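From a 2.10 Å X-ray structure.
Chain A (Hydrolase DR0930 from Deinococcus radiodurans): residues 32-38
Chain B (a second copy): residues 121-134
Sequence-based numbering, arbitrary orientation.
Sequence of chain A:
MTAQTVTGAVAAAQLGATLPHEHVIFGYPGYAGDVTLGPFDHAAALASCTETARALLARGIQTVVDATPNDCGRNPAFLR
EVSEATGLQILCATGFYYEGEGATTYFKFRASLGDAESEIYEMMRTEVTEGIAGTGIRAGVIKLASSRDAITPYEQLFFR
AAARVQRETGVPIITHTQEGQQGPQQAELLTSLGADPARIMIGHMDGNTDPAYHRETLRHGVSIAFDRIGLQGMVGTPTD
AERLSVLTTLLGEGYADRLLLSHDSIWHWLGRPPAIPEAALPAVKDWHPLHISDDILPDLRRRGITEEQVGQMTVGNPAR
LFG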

# COMPACT_ATOMS: atom_id res chain seq x y z
N ALA A 32 -7.21 -0.50 -0.38
CA ALA A 32 -7.56 -1.83 -0.84
C ALA A 32 -7.83 -2.77 0.33
O ALA A 32 -8.55 -3.76 0.20
CB ALA A 32 -6.44 -2.38 -1.71
N GLY A 33 -7.24 -2.46 1.49
CA GLY A 33 -7.45 -3.30 2.65
C GLY A 33 -8.81 -3.05 3.28
O GLY A 33 -9.25 -3.81 4.15
N ASP A 34 -9.49 -2.00 2.82
CA ASP A 34 -10.82 -1.64 3.34
C ASP A 34 -11.85 -1.94 2.27
O ASP A 34 -12.87 -1.25 2.15
CB ASP A 34 -10.84 -0.14 3.69
CG ASP A 34 -12.05 0.26 4.52
OD1 ASP A 34 -12.52 -0.59 5.30
OD2 ASP A 34 -12.51 1.41 4.38
N VAL A 35 -11.58 -2.98 1.48
CA VAL A 35 -12.44 -3.39 0.38
C VAL A 35 -13.83 -3.85 0.80
O VAL A 35 -14.80 -3.67 0.06
CB VAL A 35 -11.75 -4.52 -0.44
CG1 VAL A 35 -11.44 -5.71 0.45
CG2 VAL A 35 -12.64 -4.93 -1.60
N THR A 36 -13.93 -4.46 1.98
CA THR A 36 -15.21 -4.96 2.46
C THR A 36 -16.25 -3.86 2.62
O THR A 36 -17.38 -4.00 2.14
CB THR A 36 -15.06 -5.71 3.79
OG1 THR A 36 -14.24 -6.87 3.59
CG2 THR A 36 -16.42 -6.15 4.33
N LEU A 37 -15.87 -2.77 3.28
CA LEU A 37 -16.80 -1.66 3.48
C LEU A 37 -16.55 -0.48 2.55
O LEU A 37 -17.33 0.49 2.55
CB LEU A 37 -16.76 -1.20 4.95
CG LEU A 37 -17.16 -2.29 5.96
CD1 LEU A 37 -17.16 -1.73 7.36
CD2 LEU A 37 -18.52 -2.85 5.60
N GLY A 38 -15.48 -0.55 1.77
CA GLY A 38 -15.17 0.52 0.83
C GLY A 38 -14.92 -0.04 -0.55
O GLY A 38 -13.91 0.28 -1.19
N TYR B 121 -13.30 -0.92 13.44
CA TYR B 121 -14.13 -1.83 14.21
C TYR B 121 -15.20 -2.43 13.30
O TYR B 121 -15.45 -3.63 13.35
CB TYR B 121 -14.79 -1.07 15.37
CG TYR B 121 -16.00 -1.77 15.94
CD1 TYR B 121 -15.88 -2.91 16.72
CD2 TYR B 121 -17.29 -1.31 15.64
CE1 TYR B 121 -17.01 -3.58 17.20
CE2 TYR B 121 -18.41 -1.97 16.10
CZ TYR B 121 -18.27 -3.10 16.88
OH TYR B 121 -19.39 -3.76 17.31
N GLU B 122 -15.83 -1.59 12.48
CA GLU B 122 -16.87 -2.05 11.55
C GLU B 122 -16.31 -3.06 10.55
O GLU B 122 -16.92 -4.09 10.28
CB GLU B 122 -17.47 -0.86 10.79
CG GLU B 122 -18.35 0.06 11.63
CD GLU B 122 -18.75 1.33 10.89
OE1 GLU B 122 -19.71 2.00 11.33
OE2 GLU B 122 -18.10 1.68 9.88
N MET B 123 -15.14 -2.74 10.00
CA MET B 123 -14.48 -3.62 9.04
C MET B 123 -14.23 -5.00 9.66
O MET B 123 -14.62 -6.02 9.08
CB MET B 123 -13.14 -3.01 8.61
CG MET B 123 -12.21 -3.98 7.87
SD MET B 123 -10.58 -3.26 7.54
CE MET B 123 -9.74 -3.59 9.07
N MET B 124 -13.57 -5.03 10.81
CA MET B 124 -13.26 -6.29 11.49
C MET B 124 -14.51 -7.08 11.84
O MET B 124 -14.57 -8.29 11.62
CB MET B 124 -12.47 -6.02 12.78
CG MET B 124 -11.13 -5.37 12.57
SD MET B 124 -10.28 -5.14 14.13
CE MET B 124 -8.59 -4.79 13.57
N ARG B 125 -15.49 -6.39 12.41
CA ARG B 125 -16.74 -7.02 12.80
C ARG B 125 -17.43 -7.67 11.60
O ARG B 125 -17.89 -8.81 11.69
CB ARG B 125 -17.66 -5.98 13.44
CG ARG B 125 -18.27 -6.39 14.76
CD ARG B 125 -19.47 -7.31 14.58
NE ARG B 125 -20.06 -7.64 15.88
CZ ARG B 125 -21.17 -8.36 16.03
NH1 ARG B 125 -21.82 -8.83 14.97
NH2 ARG B 125 -21.63 -8.62 17.25
N THR B 126 -17.48 -6.95 10.49
CA THR B 126 -18.12 -7.47 9.29
C THR B 126 -17.36 -8.65 8.72
O THR B 126 -17.95 -9.66 8.35
CB THR B 126 -18.22 -6.39 8.18
OG1 THR B 126 -19.05 -5.32 8.63
CG2 THR B 126 -18.80 -6.99 6.91
N GLU B 127 -16.04 -8.53 8.63
CA GLU B 127 -15.24 -9.61 8.08
C GLU B 127 -15.29 -10.88 8.93
O GLU B 127 -15.27 -11.98 8.41
CB GLU B 127 -13.80 -9.14 7.85
CG GLU B 127 -13.73 -7.94 6.90
CD GLU B 127 -12.35 -7.69 6.29
OE1 GLU B 127 -11.32 -7.76 7.00
OE2 GLU B 127 -12.30 -7.39 5.07
N VAL B 128 -15.39 -10.72 10.25
CA VAL B 128 -15.47 -11.87 11.15
C VAL B 128 -16.86 -12.51 11.20
O VAL B 128 -16.98 -13.74 11.19
CB VAL B 128 -15.07 -11.47 12.60
CG1 VAL B 128 -15.48 -12.55 13.58
CG2 VAL B 128 -13.57 -11.25 12.68
N THR B 129 -17.90 -11.69 11.23
CA THR B 129 -19.27 -12.20 11.32
C THR B 129 -20.04 -12.38 10.02
O THR B 129 -20.92 -13.23 9.92
CB THR B 129 -20.11 -11.31 12.27
OG1 THR B 129 -20.34 -10.04 11.65
CG2 THR B 129 -19.37 -11.09 13.58
N GLU B 130 -19.70 -11.59 9.00
CA GLU B 130 -20.41 -11.69 7.73
C GLU B 130 -19.59 -12.22 6.55
O GLU B 130 -19.96 -13.20 5.91
CB GLU B 130 -21.01 -10.33 7.36
CG GLU B 130 -22.13 -9.90 8.29
CD GLU B 130 -22.64 -8.50 7.97
OE1 GLU B 130 -22.92 -8.22 6.79
OE2 GLU B 130 -22.76 -7.69 8.92
N GLY B 131 -18.47 -11.56 6.27
CA GLY B 131 -17.64 -12.01 5.16
C GLY B 131 -16.66 -10.95 4.68
O GLY B 131 -16.68 -9.81 5.14
N ILE B 132 -15.80 -11.34 3.75
CA ILE B 132 -14.80 -10.45 3.20
C ILE B 132 -15.02 -10.15 1.73
O ILE B 132 -15.23 -11.06 0.93
CB ILE B 132 -13.39 -11.06 3.37
CG1 ILE B 132 -13.11 -11.35 4.85
CG2 ILE B 132 -12.34 -10.11 2.81
CD1 ILE B 132 -11.89 -12.23 5.08
N ALA B 133 -14.99 -8.87 1.38
CA ALA B 133 -15.16 -8.43 -0.00
C ALA B 133 -16.36 -9.06 -0.71
O ALA B 133 -16.30 -9.33 -1.91
CB ALA B 133 -13.89 -8.71 -0.80
N GLY B 134 -17.43 -9.29 0.03
CA GLY B 134 -18.63 -9.88 -0.55
C GLY B 134 -18.45 -11.29 -1.06
O GLY B 134 -19.05 -11.68 -2.06
O HOH W 1 -11.99 -4.78 4.07

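Chain B contributes the end of a helix and the loop that follows. Chain A lies against both, mostly through the loop that follows a 3-10 segment. At the start of the stretch, Leu A37 packs on the helix at Glu B122 and Met B123. Its CD1 methyl makes van der Waals contact with CB of Glu B122 (3.6 Å) and N of Met B123 (3.5 Å), and lies 4.4 Å from CB of Met B123, an apolar pair. Met B123 reaches back to the earlier part of chain A, its SD 3.7 Å from O of Gly A33.

One turn on, CG2 of Thr B126 meets CG2 of Thr A36 at 3.6 Å. The Thr B126 hydroxyl is turned back to its own helix, donating from OG1 to O of Glu B122 at 3.0 Å.

Glu B127 makes the shortest hydrogen bond between the stretches. Thr A36 OG1 donates to Glu B127 OE2 across 2.5 Å. Water 1 bridges the two chains at this site. It donates to Glu B127 OE2 (2.8 Å) and Gly A33 O (2.9 Å), and accepts from Thr A36 N (2.9 Å).

Past the helix, a CB on Gly B131 would jam against the preceding carbonyl O. Ala B133 N donates to Thr A36 OG1 at 3.1 Å, nearly linearly, so this hydroxyl both gives and receives. Ala B133 CB also packs on Val A35 CG2 at 4.1 Å, an apolar contact.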